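Local atomic coordinates of DNA polymerase (Bacillus phage phi29, PDB entry 2PY5), a protein that replicates the phage genome by protein-primed, strand-displacing DNA synthesis with high processivity, and proofreads it with a 3'-5' exonuclease. Residues F60-F65 with D121-L126; F128-I133 with Q171-A176. The protein carries 2 engineered substitutions. All coordinates share one frame; numbering follows the deposited sequence.

Contact 1. Residues F60-F65 with D121-L126; sequences FHNLKF and DSLKKL. With nucleotides of chain A.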
loop_
_atom_site.group_PDB
_atom_site.type_symbol
_atom_site.label_atom_id
_atom_site.label_comp_id
_atom_site.label_asym_id
_atom_site.label_seq_id
_atom_site.Cartn_x
_atom_site.Cartn_y
_atom_site.Cartn_z
ATOM N N PHE F 60 -12.511 -13.366 -1.226
ATOM C CA PHE F 60 -13.062 -12.369 -2.142
ATOM C C PHE F 60 -11.978 -11.345 -2.367
ATOM O O PHE F 60 -11.197 -11.029 -1.433
ATOM C CB PHE F 60 -14.295 -11.656 -1.560
ATOM C CG PHE F 60 -15.554 -12.492 -1.572
ATOM C CD1 PHE F 60 -15.790 -13.441 -0.585
ATOM C CD2 PHE F 60 -16.509 -12.298 -2.552
ATOM C CE1 PHE F 60 -16.945 -14.178 -0.586
ATOM C CE2 PHE F 60 -17.674 -13.056 -2.550
ATOM C CZ PHE F 60 -17.887 -13.984 -1.561
ATOM N N HIS F 61 -11.929 -10.796 -3.576
ATOM C CA HIS F 61 -10.980 -9.711 -3.872
ATOM C C HIS F 61 -11.591 -8.374 -3.470
ATOM O O HIS F 61 -12.601 -7.937 -4.030
ATOM C CB HIS F 61 -10.561 -9.691 -5.332
ATOM C CG HIS F 61 -9.174 -9.169 -5.534
ATOM N ND1 HIS F 61 -8.073 -9.777 -4.986
ATOM C CD2 HIS F 61 -8.716 -8.070 -6.181
ATOM C CE1 HIS F 61 -6.988 -9.100 -5.314
ATOM N NE2 HIS F 61 -7.351 -8.052 -6.031
ATOM N N ASN F 62 -10.932 -7.708 -2.523
ATOM C CA ASN F 62 -11.452 -6.512 -1.870
ATOM C C ASN F 62 -12.707 -6.820 -1.040
ATOM O O ASN F 62 -13.812 -6.351 -1.298
ATOM C CB ASN F 62 -11.675 -5.371 -2.857
ATOM C CG ASN F 62 -11.913 -4.045 -2.171
ATOM O OD1 ASN F 62 -11.317 -3.749 -1.132
ATOM N ND2 ASN F 62 -12.772 -3.207 -2.773
ATOM N N LEU F 63 -12.490 -7.624 -0.005
ATOM C CA LEU F 63 -13.506 -8.040 0.929
ATOM C C LEU F 63 -14.332 -6.895 1.516
ATOM O O LEU F 63 -15.484 -7.104 1.873
ATOM C CB LEU F 63 -12.841 -8.879 2.040
ATOM C CG LEU F 63 -13.777 -9.472 3.089
ATOM C CD1 LEU F 63 -14.719 -10.478 2.486
ATOM C CD2 LEU F 63 -12.988 -10.053 4.264
ATOM N N LYS F 64 -13.740 -5.709 1.615
ATOM C CA LYS F 64 -14.431 -4.501 2.094
ATOM C C LYS F 64 -15.706 -4.239 1.288
ATOM O O LYS F 64 -16.639 -3.607 1.789
ATOM C CB LYS F 64 -13.482 -3.315 1.955
ATOM C CG LYS F 64 -13.943 -2.044 2.548
ATOM C CD LYS F 64 -12.787 -1.081 2.622
ATOM C CE LYS F 64 -13.188 0.271 3.173
ATOM N NZ LYS F 64 -13.757 0.194 4.551
ATOM N N PHE F 65 -15.723 -4.702 0.040
ATOM C CA PHE F 65 -16.903 -4.557 -0.824
ATOM C C PHE F 65 -17.852 -5.749 -0.650
ATOM O O PHE F 65 -18.924 -5.606 -0.100
ATOM C CB PHE F 65 -16.482 -4.372 -2.285
ATOM C CG PHE F 65 -17.639 -4.139 -3.206
ATOM C CD1 PHE F 65 -18.238 -2.888 -3.283
ATOM C CD2 PHE F 65 -18.148 -5.179 -3.951
ATOM C CE1 PHE F 65 -19.345 -2.684 -4.113
ATOM C CE2 PHE F 65 -19.263 -4.970 -4.792
ATOM C CZ PHE F 65 -19.832 -3.738 -4.855
ATOM N N ASP F 121 -9.696 -11.745 2.585
ATOM C CA ASP F 121 -9.491 -10.784 1.501
ATOM C C ASP F 121 -8.272 -11.187 0.658
ATOM O O ASP F 121 -7.112 -11.071 1.126
ATOM C CB ASP F 121 -9.290 -9.390 2.111
ATOM C CG ASP F 121 -9.312 -8.281 1.090
ATOM O OD1 ASP F 121 -9.643 -8.549 -0.095
ATOM O OD2 ASP F 121 -9.024 -7.120 1.488
ATOM N N SER F 122 -8.493 -11.621 -0.585
ATOM C CA SER F 122 -7.354 -11.895 -1.479
ATOM C C SER F 122 -6.564 -10.617 -1.817
ATOM O O SER F 122 -5.391 -10.699 -2.205
ATOM C CB SER F 122 -7.768 -12.621 -2.753
ATOM O OG SER F 122 -8.821 -11.959 -3.410
ATOM N N LEU F 123 -7.164 -9.436 -1.635
ATOM C CA LEU F 123 -6.412 -8.178 -1.841
ATOM C C LEU F 123 -5.263 -8.022 -0.839
ATOM O O LEU F 123 -4.242 -7.347 -1.119
ATOM C CB LEU F 123 -7.336 -6.957 -1.782
ATOM C CG LEU F 123 -6.736 -5.616 -2.191
ATOM C CD1 LEU F 123 -6.251 -5.584 -3.620
ATOM C CD2 LEU F 123 -7.773 -4.507 -1.960
ATOM N N LYS F 124 -5.400 -8.650 0.337
ATOM C CA LYS F 124 -4.335 -8.584 1.350
ATOM C C LYS F 124 -3.158 -9.491 0.961
ATOM O O LYS F 124 -2.020 -9.259 1.375
ATOM C CB LYS F 124 -4.891 -8.971 2.727
ATOM C CG LYS F 124 -6.006 -8.038 3.245
ATOM C CD LYS F 124 -5.482 -6.694 3.675
ATOM C CE LYS F 124 -6.605 -5.806 4.191
ATOM N NZ LYS F 124 -7.572 -5.429 3.132
ATOM N N LYS F 125 -3.470 -10.538 0.198
ATOM C CA LYS F 125 -2.480 -11.474 -0.333
ATOM C C LYS F 125 -1.810 -10.963 -1.618
ATOM O O LYS F 125 -0.604 -11.121 -1.799
ATOM C CB LYS F 125 -3.181 -12.796 -0.622
ATOM C CG LYS F 125 -3.682 -13.513 0.616
ATOM C CD LYS F 125 -2.838 -14.699 0.979
ATOM C CE LYS F 125 -1.373 -14.338 1.144
ATOM N NZ LYS F 125 -0.517 -15.442 1.657
ATOM N N LEU F 126 -2.620 -10.363 -2.485
ATOM C CA LEU F 126 -2.261 -9.940 -3.821
ATOM C C LEU F 126 -2.743 -8.491 -3.971
ATOM O O LEU F 126 -3.844 -8.238 -4.450
ATOM C CB LEU F 126 -2.926 -10.876 -4.846
ATOM C CG LEU F 126 -2.511 -12.357 -4.746
ATOM C CD1 LEU F 126 -3.539 -13.240 -5.501
ATOM C CD2 LEU F 126 -1.090 -12.566 -5.268
ATOM P P DT A 6 -10.395 -4.512 -8.261
ATOM O OP1 DT A 6 -10.069 -5.893 -8.597
ATOM O OP2 DT A 6 -10.391 -3.458 -9.280
ATOM O "O5'" DT A 6 -11.897 -4.461 -7.686
ATOM C "C5'" DT A 6 -12.391 -5.509 -6.869
ATOM C "C4'" DT A 6 -13.752 -5.085 -6.370
ATOM O "O4'" DT A 6 -13.655 -3.902 -5.559
ATOM C "C3'" DT A 6 -14.710 -4.704 -7.494
ATOM O "O3'" DT A 6 -15.331 -5.857 -8.060
ATOM C "C2'" DT A 6 -15.682 -3.774 -6.779
ATOM C "C1'" DT A 6 -14.856 -3.158 -5.656
ATOM N N1 DT A 6 -14.461 -1.738 -5.890
ATOM C C2 DT A 6 -14.597 -0.852 -4.851
ATOM O O2 DT A 6 -15.020 -1.156 -3.754
ATOM N N3 DT A 6 -14.215 0.432 -5.158
ATOM C C4 DT A 6 -13.708 0.891 -6.362
ATOM O O4 DT A 6 -13.388 2.067 -6.517
ATOM C C5 DT A 6 -13.564 -0.102 -7.396
ATOM C C7 DT A 6 -13.028 0.272 -8.737
ATOM C C6 DT A 6 -13.946 -1.363 -7.116
ATOM P P DT A 5 -5.754 -0.308 -6.365
ATOM O OP1 DT A 5 -4.518 -0.988 -5.914
ATOM O OP2 DT A 5 -5.737 0.564 -7.553
ATOM O "O5'" DT A 5 -6.881 -1.441 -6.590
ATOM C "C5'" DT A 5 -6.973 -2.539 -5.723
ATOM C "C4'" DT A 5 -8.412 -2.783 -5.372
ATOM O "O4'" DT A 5 -8.848 -1.700 -4.544
ATOM C "C3'" DT A 5 -9.382 -2.795 -6.537
ATOM O "O3'" DT A 5 -9.495 -4.111 -7.002
ATOM C "C2'" DT A 5 -10.686 -2.300 -5.934
ATOM C "C1'" DT A 5 -10.230 -1.506 -4.726
ATOM N N1 DT A 5 -10.383 -0.054 -4.848
ATOM C C2 DT A 5 -11.105 0.582 -3.880
ATOM O O2 DT A 5 -11.654 -0.008 -2.952
ATOM N N3 DT A 5 -11.196 1.927 -4.066
ATOM C C4 DT A 5 -10.618 2.675 -5.079
ATOM O O4 DT A 5 -10.776 3.887 -5.134
ATOM C C5 DT A 5 -9.859 1.946 -6.055
ATOM C C7 DT A 5 -9.201 2.653 -7.197
ATOM C C6 DT A 5 -9.772 0.617 -5.900
ATOM P P DT A 7 -15.876 -5.792 -9.570
ATOM O OP1 DT A 7 -15.997 -7.183 -10.036
ATOM O OP2 DT A 7 -15.166 -4.795 -10.396
ATOM O "O5'" DT A 7 -17.321 -5.160 -9.307
ATOM C "C5'" DT A 7 -18.254 -5.786 -8.440
ATOM C "C4'" DT A 7 -19.522 -4.952 -8.436
ATOM O "O4'" DT A 7 -19.212 -3.615 -7.994
ATOM C "C3'" DT A 7 -20.199 -4.753 -9.794
ATOM O "O3'" DT A 7 -21.082 -5.830 -10.137
ATOM C "C2'" DT A 7 -20.990 -3.479 -9.532
ATOM C "C1'" DT A 7 -20.071 -2.682 -8.622
ATOM N N1 DT A 7 -19.241 -1.644 -9.336
ATOM C C2 DT A 7 -19.817 -0.417 -9.551
ATOM O O2 DT A 7 -20.951 -0.140 -9.204
ATOM N N3 DT A 7 -19.019 0.490 -10.190
ATOM C C4 DT A 7 -17.723 0.297 -10.624
ATOM O O4 DT A 7 -17.094 1.194 -11.195
ATOM C C5 DT A 7 -17.174 -1.011 -10.370
ATOM C C7 DT A 7 -15.772 -1.328 -10.796
ATOM C C6 DT A 7 -17.942 -1.919 -9.742
HETATM O O HOH W 1 -10.814 -5.133 1.221
#
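Phe60 and Asp121 pair as a parallel beta bridge where two neighbouring strands end, and each segment then turns into a helix. Across these segments the backbone bond runs from Ser122 N to Phe60 O (2.9 Å); Phe60 also bonds Tyr120 of the same strand. Asp121 ties the two helix starts together. With CG anti to the backbone N (chi1 -170°), its carboxylate is carried to the start of segment 60-65. Asp121 OD1 accepts from Leu63 N at 3.0 Å on one face of the carboxylate and from Leu123 N at 3.1 Å on the opposite face. The second bond caps helix 122-125. OD2 is held by a salt bridge to Lys124 NZ, and a water links it to Asn62 OD1 and Lys64 N.

His61 turns its ring edge to Ser122, with His61 ND1 2.8 Å from Ser122 OG in a hydrogen bond of undecided direction. Leu123 CB lies over one ring face, offset toward the rim. His61 NE2 is hydrogen-bonded to Phe128 O. Asn62 lies side by side with Leu123 and reaches the DNA: Asn62 ND2 donates to O4' of DT6 of chain A at 3.0 Å, nearly straight (163°). Phe65 sets a ring face over C2' of the same sugar, and its CZ approaches O4' of DT7 of chain A.

This is the single-strand binding cleft of the 3'-5' exonuclease, where Asn62 stabilises the frayed primer end and Phe65, Ser122 and Leu123 bind ssDNA.

Contact 2. Residues F128-I133 with Q171-A176; sequences FPVKKI and QIIAEA. With nucleotides of chain A.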
loop_
_atom_site.group_PDB
_atom_site.type_symbol
_atom_site.label_atom_id
_atom_site.label_comp_id
_atom_site.label_asym_id
_atom_site.label_seq_id
_atom_site.Cartn_x
_atom_site.Cartn_y
_atom_site.Cartn_z
ATOM N N PHE F 128 -3.203 -5.822 -5.669
ATOM C CA PHE F 128 -3.344 -5.213 -6.995
ATOM C C PHE F 128 -4.742 -5.501 -7.469
ATOM O O PHE F 128 -5.338 -6.464 -7.011
ATOM C CB PHE F 128 -2.354 -5.818 -8.000
ATOM C CG PHE F 128 -0.989 -6.062 -7.442
ATOM C CD1 PHE F 128 -0.659 -7.300 -6.909
ATOM C CD2 PHE F 128 -0.052 -5.059 -7.455
ATOM C CE1 PHE F 128 0.622 -7.525 -6.387
ATOM C CE2 PHE F 128 1.231 -5.269 -6.943
ATOM C CZ PHE F 128 1.552 -6.508 -6.406
ATOM N N PRO F 129 -5.265 -4.689 -8.402
ATOM C CA PRO F 129 -6.551 -5.073 -9.000
ATOM C C PRO F 129 -6.455 -6.418 -9.734
ATOM O O PRO F 129 -5.374 -6.801 -10.184
ATOM C CB PRO F 129 -6.831 -3.959 -10.002
ATOM C CG PRO F 129 -5.942 -2.837 -9.638
ATOM C CD PRO F 129 -4.747 -3.430 -8.946
ATOM N N VAL F 130 -7.589 -7.101 -9.872
ATOM C CA VAL F 130 -7.648 -8.389 -10.582
ATOM C C VAL F 130 -7.037 -8.324 -11.992
ATOM O O VAL F 130 -6.254 -9.184 -12.390
ATOM C CB VAL F 130 -9.099 -8.909 -10.662
ATOM C CG1 VAL F 130 -9.155 -10.207 -11.480
ATOM C CG2 VAL F 130 -9.640 -9.137 -9.273
ATOM N N LYS F 131 -7.375 -7.285 -12.743
ATOM C CA LYS F 131 -6.850 -7.120 -14.087
ATOM C C LYS F 131 -5.321 -7.026 -14.110
ATOM O O LYS F 131 -4.689 -7.567 -15.003
ATOM C CB LYS F 131 -7.460 -5.880 -14.736
ATOM C CG LYS F 131 -8.929 -6.049 -15.076
ATOM C CD LYS F 131 -9.119 -6.768 -16.408
ATOM C CE LYS F 131 -10.501 -6.533 -16.992
ATOM N NZ LYS F 131 -10.511 -6.818 -18.459
ATOM N N LYS F 132 -4.735 -6.344 -13.121
ATOM C CA LYS F 132 -3.281 -6.215 -13.038
ATOM C C LYS F 132 -2.633 -7.537 -12.635
ATOM O O LYS F 132 -1.590 -7.911 -13.176
ATOM C CB LYS F 132 -2.884 -5.107 -12.068
ATOM C CG LYS F 132 -1.387 -4.951 -11.896
ATOM C CD LYS F 132 -1.009 -3.595 -11.300
ATOM C CE LYS F 132 0.462 -3.553 -10.913
ATOM N NZ LYS F 132 1.357 -3.812 -12.072
ATOM N N ILE F 133 -3.258 -8.245 -11.696
ATOM C CA ILE F 133 -2.809 -9.591 -11.342
ATOM C C ILE F 133 -2.765 -10.495 -12.565
ATOM O O ILE F 133 -1.786 -11.181 -12.799
ATOM C CB ILE F 133 -3.706 -10.235 -10.259
ATOM C CG1 ILE F 133 -3.553 -9.477 -8.937
ATOM C CG2 ILE F 133 -3.338 -11.724 -10.077
ATOM C CD1 ILE F 133 -4.630 -9.750 -7.907
ATOM N N GLN F 171 -11.440 -17.183 -11.548
ATOM C CA GLN F 171 -10.359 -18.077 -11.953
ATOM C C GLN F 171 -9.011 -17.366 -11.911
ATOM O O GLN F 171 -8.008 -17.993 -11.602
ATOM C CB GLN F 171 -10.617 -18.677 -13.343
ATOM C CG GLN F 171 -9.543 -19.687 -13.751
ATOM C CD GLN F 171 -9.900 -20.537 -14.955
ATOM O OE1 GLN F 171 -9.015 -21.073 -15.627
ATOM N NE2 GLN F 171 -11.182 -20.678 -15.225
ATOM N N ILE F 172 -8.981 -16.072 -12.235
ATOM C CA ILE F 172 -7.722 -15.304 -12.128
ATOM C C ILE F 172 -7.209 -15.360 -10.682
ATOM O O ILE F 172 -6.033 -15.677 -10.440
ATOM C CB ILE F 172 -7.909 -13.840 -12.557
ATOM C CG1 ILE F 172 -8.048 -13.750 -14.077
ATOM C CG2 ILE F 172 -6.713 -12.969 -12.075
ATOM C CD1 ILE F 172 -8.722 -12.480 -14.545
ATOM N N ILE F 173 -8.086 -15.052 -9.729
ATOM C CA ILE F 173 -7.700 -15.061 -8.319
ATOM C C ILE F 173 -7.387 -16.502 -7.838
ATOM O O ILE F 173 -6.421 -16.707 -7.113
ATOM C CB ILE F 173 -8.742 -14.354 -7.434
ATOM C CG1 ILE F 173 -8.805 -12.850 -7.772
ATOM C CG2 ILE F 173 -8.412 -14.559 -5.959
ATOM C CD1 ILE F 173 -7.459 -12.078 -7.638
ATOM N N ALA F 174 -8.158 -17.491 -8.285
ATOM C CA ALA F 174 -7.817 -18.890 -7.971
ATOM C C ALA F 174 -6.426 -19.266 -8.458
ATOM O O ALA F 174 -5.660 -19.899 -7.734
ATOM C CB ALA F 174 -8.850 -19.855 -8.563
ATOM N N GLU F 175 -6.102 -18.912 -9.701
ATOM C CA GLU F 175 -4.804 -19.258 -10.281
ATOM C C GLU F 175 -3.661 -18.560 -9.539
ATOM O O GLU F 175 -2.624 -19.166 -9.265
ATOM C CB GLU F 175 -4.768 -18.916 -11.770
ATOM C CG GLU F 175 -5.682 -19.834 -12.625
ATOM C CD GLU F 175 -5.760 -19.438 -14.096
ATOM O OE1 GLU F 175 -5.378 -18.300 -14.443
ATOM O OE2 GLU F 175 -6.200 -20.278 -14.911
ATOM N N ALA F 176 -3.852 -17.280 -9.245
ATOM C CA ALA F 176 -2.812 -16.490 -8.584
ATOM C C ALA F 176 -2.597 -16.969 -7.150
ATOM O O ALA F 176 -1.456 -17.127 -6.721
ATOM C CB ALA F 176 -3.146 -14.993 -8.613
ATOM P P DT A 6 -10.395 -4.512 -8.261
ATOM O OP1 DT A 6 -10.069 -5.893 -8.597
ATOM O OP2 DT A 6 -10.391 -3.458 -9.280
ATOM O "O5'" DT A 6 -11.897 -4.461 -7.686
ATOM C "C5'" DT A 6 -12.391 -5.509 -6.869
ATOM C "C4'" DT A 6 -13.752 -5.085 -6.370
ATOM O "O4'" DT A 6 -13.655 -3.902 -5.559
ATOM C "C3'" DT A 6 -14.710 -4.704 -7.494
ATOM O "O3'" DT A 6 -15.331 -5.857 -8.060
ATOM C "C2'" DT A 6 -15.682 -3.774 -6.779
ATOM C "C1'" DT A 6 -14.856 -3.158 -5.656
ATOM N N1 DT A 6 -14.461 -1.738 -5.890
ATOM C C2 DT A 6 -14.597 -0.852 -4.851
ATOM O O2 DT A 6 -15.020 -1.156 -3.754
ATOM N N3 DT A 6 -14.215 0.432 -5.158
ATOM C C4 DT A 6 -13.708 0.891 -6.362
ATOM O O4 DT A 6 -13.388 2.067 -6.517
ATOM C C5 DT A 6 -13.564 -0.102 -7.396
ATOM C C7 DT A 6 -13.028 0.272 -8.737
ATOM C C6 DT A 6 -13.946 -1.363 -7.116
ATOM P P DT A 5 -5.754 -0.308 -6.365
ATOM O OP1 DT A 5 -4.518 -0.988 -5.914
ATOM O OP2 DT A 5 -5.737 0.564 -7.553
ATOM O "O5'" DT A 5 -6.881 -1.441 -6.590
ATOM C "C5'" DT A 5 -6.973 -2.539 -5.723
ATOM C "C4'" DT A 5 -8.412 -2.783 -5.372
ATOM O "O4'" DT A 5 -8.848 -1.700 -4.544
ATOM C "C3'" DT A 5 -9.382 -2.795 -6.537
ATOM O "O3'" DT A 5 -9.495 -4.111 -7.002
ATOM C "C2'" DT A 5 -10.686 -2.300 -5.934
ATOM C "C1'" DT A 5 -10.230 -1.506 -4.726
ATOM N N1 DT A 5 -10.383 -0.054 -4.848
ATOM C C2 DT A 5 -11.105 0.582 -3.880
ATOM O O2 DT A 5 -11.654 -0.008 -2.952
ATOM N N3 DT A 5 -11.196 1.927 -4.066
ATOM C C4 DT A 5 -10.618 2.675 -5.079
ATOM O O4 DT A 5 -10.776 3.887 -5.134
ATOM C C5 DT A 5 -9.859 1.946 -6.055
ATOM C C7 DT A 5 -9.201 2.653 -7.197
ATOM C C6 DT A 5 -9.772 0.617 -5.900
#
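Val130 lays CG1 against Ile172, meeting Ile172 CG2 at 3.7 Å and CD1 at nearly the same distance. The two side chains cross obliquely. CG1 stands anti to the backbone N (chi1 176°), which leaves CG2 beside that N. Val130 CG2 meets Ile173 CD1 at 4.0 Å and lies 3.3 Å from the phosphate oxygen OP1 of DT6 of chain A; His61 packs on it as well. Val130 therefore joins the helix packing to the DNA.

One turn further on, Ile133 points toward helix 160-182 and divides its two branches. Ile133 CG2 rests on Ala176 CB at 3.6 Å, with Ile172 CG2 a little farther off. Ile133 CD1 goes off in a different direction and meets Ile173 CD1 at 3.7 Å, methyl to methyl, the side chains crossing at about a right angle. Ile173 CD1 thus touches both Val130 and Ile133. No hydrogen bond joins the two segments; their contact is made by aliphatic carbons. Ile173 and Ala174 also touch Ser10 of strand 8-15, so helix 160-182 borders both helix 130-136 and the sheet.

Pro129 is the N-cap residue of helix 130-136. Just after it, Val130 N donates to OP1 of DT6 of chain A at 3.0 Å, almost straight (176°). The helix start would be expected to favour the negative phosphate. Pro129 packs its ring on the backbone of DT5 of chain A, with Pro129 CG 3.5 Å from O5'.

Here a helix N-terminus binds a DNA phosphate in the exonuclease domain, and its apolar side packs on a long helix.

Both contacts are buried and belong to the exonuclease region, their centres about 11 Å apart. They follow in series along the chain, helix 122-125 leading into helix 130-136. His61 of contact 1 joins them: its ring packs on Val130, Ile133 and Ile173 of contact 2. The chemistry differs with place. Contact 1 sits where central strands of the mixed sheet end, and polar bonds gather around a carboxylate at the turns. Contact 2 is helix against helix and wholly apolar between its segments. Both hold the same DNA strand, differently: 60-65 takes sugar and base atoms through side chains, whereas 128-133 takes a phosphate through a backbone N-H.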